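Local atomic coordinates of mucin-like protocadherin (Homo sapiens, PDB entry 6OAE), a protein that probably forms calcium-dependent heterophilic adhesion complexes with CDHR2 between adjacent microvilli, so helping to pack them at the apical surface of epithelial cells. Residues V181-G186 and P191-T196; F45-R48 and Q53-L56; D149-V154 and P159-D164. All coordinates share one frame; numbering follows the deposited sequence.

All three contacts pair neighbouring antiparallel strands of a beta hairpin, in a fragment made of two cadherin repeats. Interaction 2 lies in the first repeat; interactions 1 and 3 share the second. Interactions 2 and 3 are partly buried. Each has one apolar face turned into its repeat and an arginine on the other, stacked on a ring in interaction 2 and salt-bridged to an aspartate in interaction 3. Their centres are about 53 Å apart, on opposite sides of the chain's centre. Interaction 1 is a surface contact and mostly polar, built round a calcium ligand. It follows interaction 3 in the chain, with nearest atoms about 7 Å apart.

Interaction 1: residues V181-G186 and P191-T196; sequences VRDTPG and PSHTAT. With CA (calcium ion), chain E.
V181 and A195 form an antiparallel hydrogen-bonded pair with bonds both ways (V181 N to A195 O 2.9 Å, A195 N to V181 O 3.0 Å), and R182 and T194 follow as a non-hydrogen-bonded pair before the strands give way to loop. V181 CG1 packs on the A195 methyl.

Beyond the strands, D183 takes over. Its CG sits between the backbone N and the carbonyl carbon (chi1 56°), which brings both carboxylate oxygens to H193. OD1 accepts the backbone N of H193 at 2.9 Å, from the syn side but out of the carboxylate plane. OD2 accepts H193 ND1 at 2.8 Å through its syn lone pair. The donor bond lies in the imidazole plane, while carboxylate and ring planes are 73° apart. The same OD2 binds the calcium ion at 2.3 Å. H193, through ring and backbone, is a second-shell residue that probably helps fix the rotation of this metal ligand.

Farther out, S192 OG donates to T184 OG1 at 2.7 Å, and T184 OG1 donates to G186 O at 2.7 Å. This relay ties the loop after D183 to the other segment. R182 reaches forward along its own segment, its chain extended from CG to NE, and its NH2 donates to P185 O.

N94, N96, D129, D131 and D134 complete the calcium site, one of those at the junction of two successive repeats that are characteristic of cadherins.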
loop_
_atom_site.group_PDB
_atom_site.type_symbol
_atom_site.label_atom_id
_atom_site.label_comp_id
_atom_site.label_asym_id
_atom_site.label_seq_id
_atom_site.Cartn_x
_atom_site.Cartn_y
_atom_site.Cartn_z
ATOM N N VAL A 181 1.417 15.044 -1.388
ATOM C CA VAL A 181 0.745 13.928 -0.689
ATOM C C VAL A 181 1.848 13.093 -0.056
ATOM O O VAL A 181 2.903 12.943 -0.702
ATOM C CB VAL A 181 -0.163 13.110 -1.628
ATOM C CG1 VAL A 181 0.614 12.427 -2.756
ATOM C CG2 VAL A 181 -0.989 12.111 -0.843
ATOM N N ARG A 182 1.619 12.599 1.155
ATOM C CA ARG A 182 2.530 11.625 1.807
ATOM C C ARG A 182 1.662 10.484 2.329
ATOM O O ARG A 182 0.435 10.703 2.527
ATOM C CB ARG A 182 3.404 12.291 2.879
ATOM C CG ARG A 182 2.630 12.884 4.038
ATOM C CD ARG A 182 3.457 13.349 5.231
ATOM N NE ARG A 182 2.536 13.762 6.290
ATOM C CZ ARG A 182 1.971 14.971 6.417
ATOM N NH1 ARG A 182 2.225 15.956 5.567
ATOM N NH2 ARG A 182 1.148 15.198 7.423
ATOM N N ASP A 183 2.274 9.317 2.559
ATOM C CA ASP A 183 1.549 8.093 2.996
ATOM C C ASP A 183 1.757 7.848 4.499
ATOM O O ASP A 183 1.512 6.734 4.931
ATOM C CB ASP A 183 1.964 6.901 2.142
ATOM C CG ASP A 183 3.454 6.604 2.112
ATOM O OD1 ASP A 183 4.236 7.266 2.860
ATOM O OD2 ASP A 183 3.818 5.725 1.311
ATOM N N THR A 184 2.203 8.856 5.254
ATOM C CA THR A 184 2.393 8.790 6.724
ATOM C C THR A 184 1.844 10.060 7.362
ATOM O O THR A 184 1.901 11.135 6.769
ATOM C CB THR A 184 3.869 8.591 7.088
ATOM O OG1 THR A 184 4.626 9.726 6.639
ATOM C CG2 THR A 184 4.410 7.299 6.520
ATOM N N PRO A 185 1.302 9.996 8.589
ATOM C CA PRO A 185 0.849 11.204 9.267
ATOM C C PRO A 185 2.013 12.173 9.529
ATOM O O PRO A 185 1.804 13.355 9.433
ATOM C CB PRO A 185 0.285 10.723 10.613
ATOM C CG PRO A 185 0.191 9.230 10.514
ATOM C CD PRO A 185 1.078 8.777 9.381
ATOM N N GLY A 186 3.189 11.624 9.853
ATOM C CA GLY A 186 4.414 12.371 10.188
ATOM C C GLY A 186 5.191 12.742 8.938
ATOM O O GLY A 186 5.278 11.903 8.007
ATOM N N PRO A 191 9.789 4.447 7.041
ATOM C CA PRO A 191 9.659 4.923 5.659
ATOM C C PRO A 191 8.475 5.891 5.467
ATOM O O PRO A 191 7.451 5.735 6.130
ATOM C CB PRO A 191 9.397 3.621 4.891
ATOM C CG PRO A 191 8.578 2.805 5.865
ATOM C CD PRO A 191 9.174 3.124 7.218
ATOM N N SER A 192 8.638 6.870 4.580
ATOM C CA SER A 192 7.585 7.831 4.162
ATOM C C SER A 192 7.835 8.229 2.705
ATOM O O SER A 192 8.972 8.505 2.367
ATOM C CB SER A 192 7.540 9.034 5.050
ATOM O OG SER A 192 6.500 9.918 4.646
ATOM N N HIS A 193 6.801 8.259 1.883
ATOM C CA HIS A 193 6.927 8.592 0.449
ATOM C C HIS A 193 6.063 9.804 0.160
ATOM O O HIS A 193 4.942 9.846 0.683
ATOM C CB HIS A 193 6.514 7.419 -0.418
ATOM C CG HIS A 193 7.183 6.147 -0.037
ATOM N ND1 HIS A 193 6.522 5.185 0.680
ATOM C CD2 HIS A 193 8.445 5.693 -0.252
ATOM C CE1 HIS A 193 7.342 4.165 0.884
ATOM N NE2 HIS A 193 8.536 4.457 0.323
ATOM N N THR A 194 6.573 10.711 -0.665
ATOM C CA THR A 194 5.894 11.977 -1.022
ATOM C C THR A 194 5.796 12.037 -2.542
ATOM O O THR A 194 6.749 11.601 -3.212
ATOM C CB THR A 194 6.621 13.194 -0.437
ATOM O OG1 THR A 194 6.581 13.082 0.984
ATOM C CG2 THR A 194 5.983 14.516 -0.808
ATOM N N ALA A 195 4.676 12.550 -3.042
ATOM C CA ALA A 195 4.452 12.906 -4.450
ATOM C C ALA A 195 3.993 14.368 -4.470
ATOM O O ALA A 195 3.424 14.852 -3.449
ATOM C CB ALA A 195 3.455 11.978 -5.074
ATOM N N THR A 196 4.279 15.060 -5.569
ATOM C CA THR A 196 3.995 16.499 -5.733
ATOM C C THR A 196 3.328 16.679 -7.092
ATOM O O THR A 196 3.608 15.896 -8.009
ATOM C CB THR A 196 5.259 17.359 -5.585
ATOM O OG1 THR A 196 6.027 17.225 -6.769
ATOM C CG2 THR A 196 6.129 16.991 -4.412
HETATM CA CA CA E . 2.849 3.689 0.742
#

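Interaction 2: residues F45-R48 and Q53-L56; sequences FAFR and QLFL
The guanidinium of R48 lies flat on one face of the F55 ring, with planes 11° apart and centres 4.0 Å apart. NH2 is over the ring centre, 3.5 Å above its plane. On the guanidinium's side, F55 CG and CB lie over one face. The F47 ring is met differently: F55 O is at its edge, near its plane.

R48 CG stands between its backbone N and carbonyl carbon (chi1 74°), and the chain runs extended from there to NE, which carries the charged end across to the ring. R48 NE and NH1 also donate to Q50 OE1 and N57 OD1, which probably helps keep the group parallel to the ring. Beneath the stack, R48 and F55 exchange backbone bonds: R48 N to F55 O 3.0 Å, F55 N to R48 O 2.8 Å.

On the other face of this hairpin, F47 CD1 meets L54 CD1 at 3.8 Å and F47 CE1 meets L56 CD2 at 4.0 Å. These residues pack against strand 67-76 of the cadherin repeat. A serine in place of F55 would probably leave the R48 guanidinium without its cation-pi partner, held mainly by its hydrogen bonds. The chemistry implies that the arginine's charge is probably eased by the F55 ring and two side-chain amide oxygens, while the opposite face holds by apolar contact.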
loop_
_atom_site.group_PDB
_atom_site.type_symbol
_atom_site.label_atom_id
_atom_site.label_comp_id
_atom_site.label_asym_id
_atom_site.label_seq_id
_atom_site.Cartn_x
_atom_site.Cartn_y
_atom_site.Cartn_z
ATOM N N PHE A 45 4.820 -22.352 -6.077
ATOM C CA PHE A 45 6.088 -21.605 -6.263
ATOM C C PHE A 45 6.409 -20.751 -5.041
ATOM O O PHE A 45 6.738 -19.508 -5.196
ATOM C CB PHE A 45 5.981 -20.664 -7.456
ATOM C CG PHE A 45 5.740 -21.354 -8.764
ATOM C CD1 PHE A 45 6.786 -21.954 -9.434
ATOM C CD2 PHE A 45 4.482 -21.366 -9.338
ATOM C CE1 PHE A 45 6.569 -22.580 -10.652
ATOM C CE2 PHE A 45 4.271 -21.998 -10.550
ATOM C CZ PHE A 45 5.311 -22.603 -11.203
ATOM N N ALA A 46 6.297 -21.352 -3.867
ATOM C CA ALA A 46 6.507 -20.650 -2.580
ATOM C C ALA A 46 7.442 -21.466 -1.687
ATOM O O ALA A 46 8.380 -20.871 -1.132
ATOM C CB ALA A 46 5.178 -20.367 -1.925
ATOM N N PHE A 47 7.233 -22.781 -1.572
ATOM C CA PHE A 47 7.922 -23.607 -0.564
ATOM C C PHE A 47 8.744 -24.700 -1.215
ATOM O O PHE A 47 8.459 -25.099 -2.359
ATOM C CB PHE A 47 6.882 -24.248 0.364
ATOM C CG PHE A 47 6.090 -23.279 1.200
ATOM C CD1 PHE A 47 6.626 -22.755 2.377
ATOM C CD2 PHE A 47 4.823 -22.878 0.816
ATOM C CE1 PHE A 47 5.897 -21.864 3.148
ATOM C CE2 PHE A 47 4.094 -21.988 1.583
ATOM C CZ PHE A 47 4.628 -21.482 2.756
ATOM N N ARG A 48 9.709 -25.216 -0.463
ATOM C CA ARG A 48 10.326 -26.523 -0.761
ATOM C C ARG A 48 10.592 -27.226 0.551
ATOM O O ARG A 48 10.670 -26.562 1.599
ATOM C CB ARG A 48 11.613 -26.421 -1.581
ATOM C CG ARG A 48 12.837 -25.930 -0.819
ATOM C CD ARG A 48 14.091 -25.902 -1.687
ATOM N NE ARG A 48 15.244 -25.774 -0.813
ATOM C CZ ARG A 48 15.662 -24.642 -0.262
ATOM N NH1 ARG A 48 15.048 -23.491 -0.502
ATOM N NH2 ARG A 48 16.711 -24.661 0.533
ATOM N N GLN A 53 13.102 -30.358 6.232
ATOM C CA GLN A 53 12.927 -28.951 6.678
ATOM C C GLN A 53 12.082 -28.246 5.632
ATOM O O GLN A 53 12.243 -28.565 4.433
ATOM C CB GLN A 53 14.277 -28.257 6.859
ATOM C CG GLN A 53 15.158 -28.886 7.936
ATOM C CD GLN A 53 16.468 -28.154 8.098
ATOM O OE1 GLN A 53 17.214 -27.977 7.156
ATOM N NE2 GLN A 53 16.766 -27.725 9.303
ATOM N N LEU A 54 11.214 -27.331 6.071
ATOM C CA LEU A 54 10.376 -26.509 5.189
ATOM C C LEU A 54 11.086 -25.176 4.982
ATOM O O LEU A 54 11.474 -24.530 5.978
ATOM C CB LEU A 54 8.997 -26.286 5.792
ATOM C CG LEU A 54 8.038 -25.453 4.947
ATOM C CD1 LEU A 54 7.706 -26.147 3.646
ATOM C CD2 LEU A 54 6.780 -25.128 5.736
ATOM N N PHE A 55 11.234 -24.800 3.733
ATOM C CA PHE A 55 11.855 -23.528 3.313
ATOM C C PHE A 55 10.868 -22.712 2.485
ATOM O O PHE A 55 10.002 -23.321 1.817
ATOM C CB PHE A 55 13.085 -23.808 2.454
ATOM C CG PHE A 55 14.239 -24.478 3.139
ATOM C CD1 PHE A 55 14.350 -25.865 3.160
ATOM C CD2 PHE A 55 15.257 -23.721 3.707
ATOM C CE1 PHE A 55 15.431 -26.477 3.776
ATOM C CE2 PHE A 55 16.336 -24.339 4.329
ATOM C CZ PHE A 55 16.428 -25.712 4.349
ATOM N N LEU A 56 11.022 -21.387 2.543
ATOM C CA LEU A 56 10.468 -20.402 1.583
ATOM C C LEU A 56 11.487 -20.253 0.462
ATOM O O LEU A 56 12.642 -20.012 0.814
ATOM C CB LEU A 56 10.296 -19.038 2.266
ATOM C CG LEU A 56 8.927 -18.662 2.794
ATOM C CD1 LEU A 56 8.989 -17.289 3.440
ATOM C CD2 LEU A 56 7.886 -18.679 1.685
#

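Interaction 3: residues D149-V154 and P159-D164; sequences DYFSLV and PALRLD
F151 and L163 face each other across an antiparallel beta hairpin, part of the second cadherin repeat's beta sandwich. S152 and R162 form the hydrogen-bonded pair between two non-hydrogen-bonded ones, F151 with L163 and L153 with L161. R162 N donates to S152 O at 2.9 Å, and the longer S152 N to R162 O bond returns. Beyond them, D164 N bonds to Y150 O and V154 N to A160 O.

The tight side is apolar and carries F151, L153, L161 and L163. L163 CD1 comes within 3.7 Å of F151 CE1, and the two side chains cross at a slant. L161 crosses F151 at about a right angle. With CG of L161 anti to the backbone N (chi1 -164°), its CD1 reaches both F151 CB, at 3.9 Å, and L153 CD2. Behind this group, F151 packs on M175 and F177, while L153 and L161 touch L140. These contacts join the hairpin to the other sheet of the sandwich.

The other side is polar and more open to solvent. S152 OG donates to the syn lone pair of D164 OD2 at 2.7 Å, and accepts a bond from R162 NH2 at 2.9 Å. R162 NE also forms a salt bridge with D164 OD1. The serine hydroxyl thus links the same two charged groups a second time, giving to one and accepting from the other. The arginine chain bends at chi3 (60°), which folds its head back beside S152 and D164. The aspartate probably offsets the charge of the arginine on this partly exposed side. At the edge of the hairpin, V154 CG2 rests against A160 CB. A water there donates to V154 O at 2.7 Å and accepts R162 NH2 at 2.8 Å.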
loop_
_atom_site.group_PDB
_atom_site.type_symbol
_atom_site.label_atom_id
_atom_site.label_comp_id
_atom_site.label_asym_id
_atom_site.label_seq_id
_atom_site.Cartn_x
_atom_site.Cartn_y
_atom_site.Cartn_z
ATOM N N ASP A 149 -4.965 32.641 0.425
ATOM C CA ASP A 149 -6.079 33.506 0.902
ATOM C C ASP A 149 -7.403 33.039 0.266
ATOM O O ASP A 149 -8.445 33.257 0.872
ATOM C CB ASP A 149 -5.868 34.989 0.567
ATOM C CG ASP A 149 -4.584 35.627 1.097
ATOM O OD1 ASP A 149 -3.908 35.009 1.944
ATOM O OD2 ASP A 149 -4.276 36.767 0.644
ATOM N N TYR A 150 -7.367 32.392 -0.905
ATOM C CA TYR A 150 -8.580 32.104 -1.703
ATOM C C TYR A 150 -9.037 30.654 -1.622
ATOM O O TYR A 150 -10.225 30.460 -1.758
ATOM C CB TYR A 150 -8.329 32.447 -3.162
ATOM C CG TYR A 150 -8.117 33.921 -3.368
ATOM C CD1 TYR A 150 -6.849 34.465 -3.265
ATOM C CD2 TYR A 150 -9.181 34.775 -3.632
ATOM C CE1 TYR A 150 -6.628 35.820 -3.449
ATOM C CE2 TYR A 150 -8.975 36.138 -3.826
ATOM C CZ TYR A 150 -7.694 36.661 -3.731
ATOM O OH TYR A 150 -7.462 38.002 -3.903
ATOM N N PHE A 151 -8.118 29.692 -1.501
ATOM C CA PHE A 151 -8.431 28.244 -1.576
ATOM C C PHE A 151 -7.718 27.477 -0.477
ATOM O O PHE A 151 -6.599 27.829 -0.098
ATOM C CB PHE A 151 -8.026 27.665 -2.930
ATOM C CG PHE A 151 -8.704 28.286 -4.122
ATOM C CD1 PHE A 151 -9.978 27.894 -4.508
ATOM C CD2 PHE A 151 -8.051 29.245 -4.891
ATOM C CE1 PHE A 151 -10.580 28.447 -5.621
ATOM C CE2 PHE A 151 -8.660 29.804 -6.006
ATOM C CZ PHE A 151 -9.923 29.406 -6.365
ATOM N N SER A 152 -8.380 26.431 0.021
ATOM C CA SER A 152 -7.812 25.485 1.014
ATOM C C SER A 152 -8.402 24.099 0.780
ATOM O O SER A 152 -9.457 24.006 0.121
ATOM C CB SER A 152 -8.080 25.988 2.414
ATOM O OG SER A 152 -9.468 26.023 2.669
ATOM N N LEU A 153 -7.735 23.070 1.286
ATOM C CA LEU A 153 -8.252 21.689 1.256
ATOM C C LEU A 153 -9.267 21.563 2.372
ATOM O O LEU A 153 -9.070 22.195 3.448
ATOM C CB LEU A 153 -7.106 20.710 1.457
ATOM C CG LEU A 153 -6.032 20.725 0.381
ATOM C CD1 LEU A 153 -4.987 19.688 0.712
ATOM C CD2 LEU A 153 -6.632 20.458 -0.996
ATOM N N VAL A 154 -10.318 20.786 2.151
ATOM C CA VAL A 154 -11.326 20.558 3.215
ATOM C C VAL A 154 -10.630 19.931 4.428
ATOM O O VAL A 154 -10.906 20.372 5.576
ATOM C CB VAL A 154 -12.511 19.711 2.705
ATOM C CG1 VAL A 154 -13.390 19.237 3.851
ATOM C CG2 VAL A 154 -13.317 20.497 1.698
ATOM N N PRO A 159 -8.855 15.714 0.129
ATOM C CA PRO A 159 -8.360 16.770 -0.752
ATOM C C PRO A 159 -9.377 17.328 -1.764
ATOM O O PRO A 159 -9.123 17.282 -2.953
ATOM C CB PRO A 159 -7.185 16.050 -1.444
ATOM C CG PRO A 159 -7.676 14.649 -1.598
ATOM C CD PRO A 159 -8.332 14.390 -0.258
ATOM N N ALA A 160 -10.488 17.865 -1.274
ATOM C CA ALA A 160 -11.405 18.697 -2.074
ATOM C C ALA A 160 -10.902 20.121 -1.909
ATOM O O ALA A 160 -10.519 20.463 -0.774
ATOM C CB ALA A 160 -12.828 18.556 -1.614
ATOM N N LEU A 161 -10.889 20.903 -2.978
ATOM C CA LEU A 161 -10.433 22.309 -2.922
ATOM C C LEU A 161 -11.675 23.187 -2.761
ATOM O O LEU A 161 -12.599 23.095 -3.599
ATOM C CB LEU A 161 -9.629 22.674 -4.169
ATOM C CG LEU A 161 -8.813 23.957 -4.033
ATOM C CD1 LEU A 161 -7.707 23.792 -3.015
ATOM C CD2 LEU A 161 -8.241 24.394 -5.372
ATOM N N ARG A 162 -11.690 23.982 -1.705
ATOM C CA ARG A 162 -12.802 24.873 -1.334
ATOM C C ARG A 162 -12.413 26.324 -1.628
ATOM O O ARG A 162 -11.261 26.701 -1.350
ATOM C CB ARG A 162 -13.129 24.623 0.140
ATOM C CG ARG A 162 -14.130 25.603 0.740
ATOM C CD ARG A 162 -14.369 25.349 2.221
ATOM N NE ARG A 162 -13.096 25.484 2.904
ATOM C CZ ARG A 162 -12.676 24.740 3.913
ATOM N NH1 ARG A 162 -13.433 23.780 4.402
ATOM N NH2 ARG A 162 -11.474 24.942 4.412
ATOM N N LEU A 163 -13.339 27.118 -2.169
ATOM C CA LEU A 163 -13.177 28.588 -2.272
ATOM C C LEU A 163 -13.503 29.215 -0.901
ATOM O O LEU A 163 -14.606 28.972 -0.362
ATOM C CB LEU A 163 -14.084 29.145 -3.372
ATOM C CG LEU A 163 -14.010 30.647 -3.570
ATOM C CD1 LEU A 163 -12.658 31.079 -4.125
ATOM C CD2 LEU A 163 -15.123 31.116 -4.493
ATOM N N ASP A 164 -12.584 30.003 -0.367
ATOM C CA ASP A 164 -12.706 30.599 0.990
ATOM C C ASP A 164 -12.994 32.089 0.969
ATOM O O ASP A 164 -13.437 32.590 2.000
ATOM C CB ASP A 164 -11.419 30.383 1.755
ATOM C CG ASP A 164 -11.154 28.911 1.948
ATOM O OD1 ASP A 164 -12.141 28.175 2.249
ATOM O OD2 ASP A 164 -9.984 28.521 1.791
HETATM O O HOH W 1 -11.360 22.872 6.363
#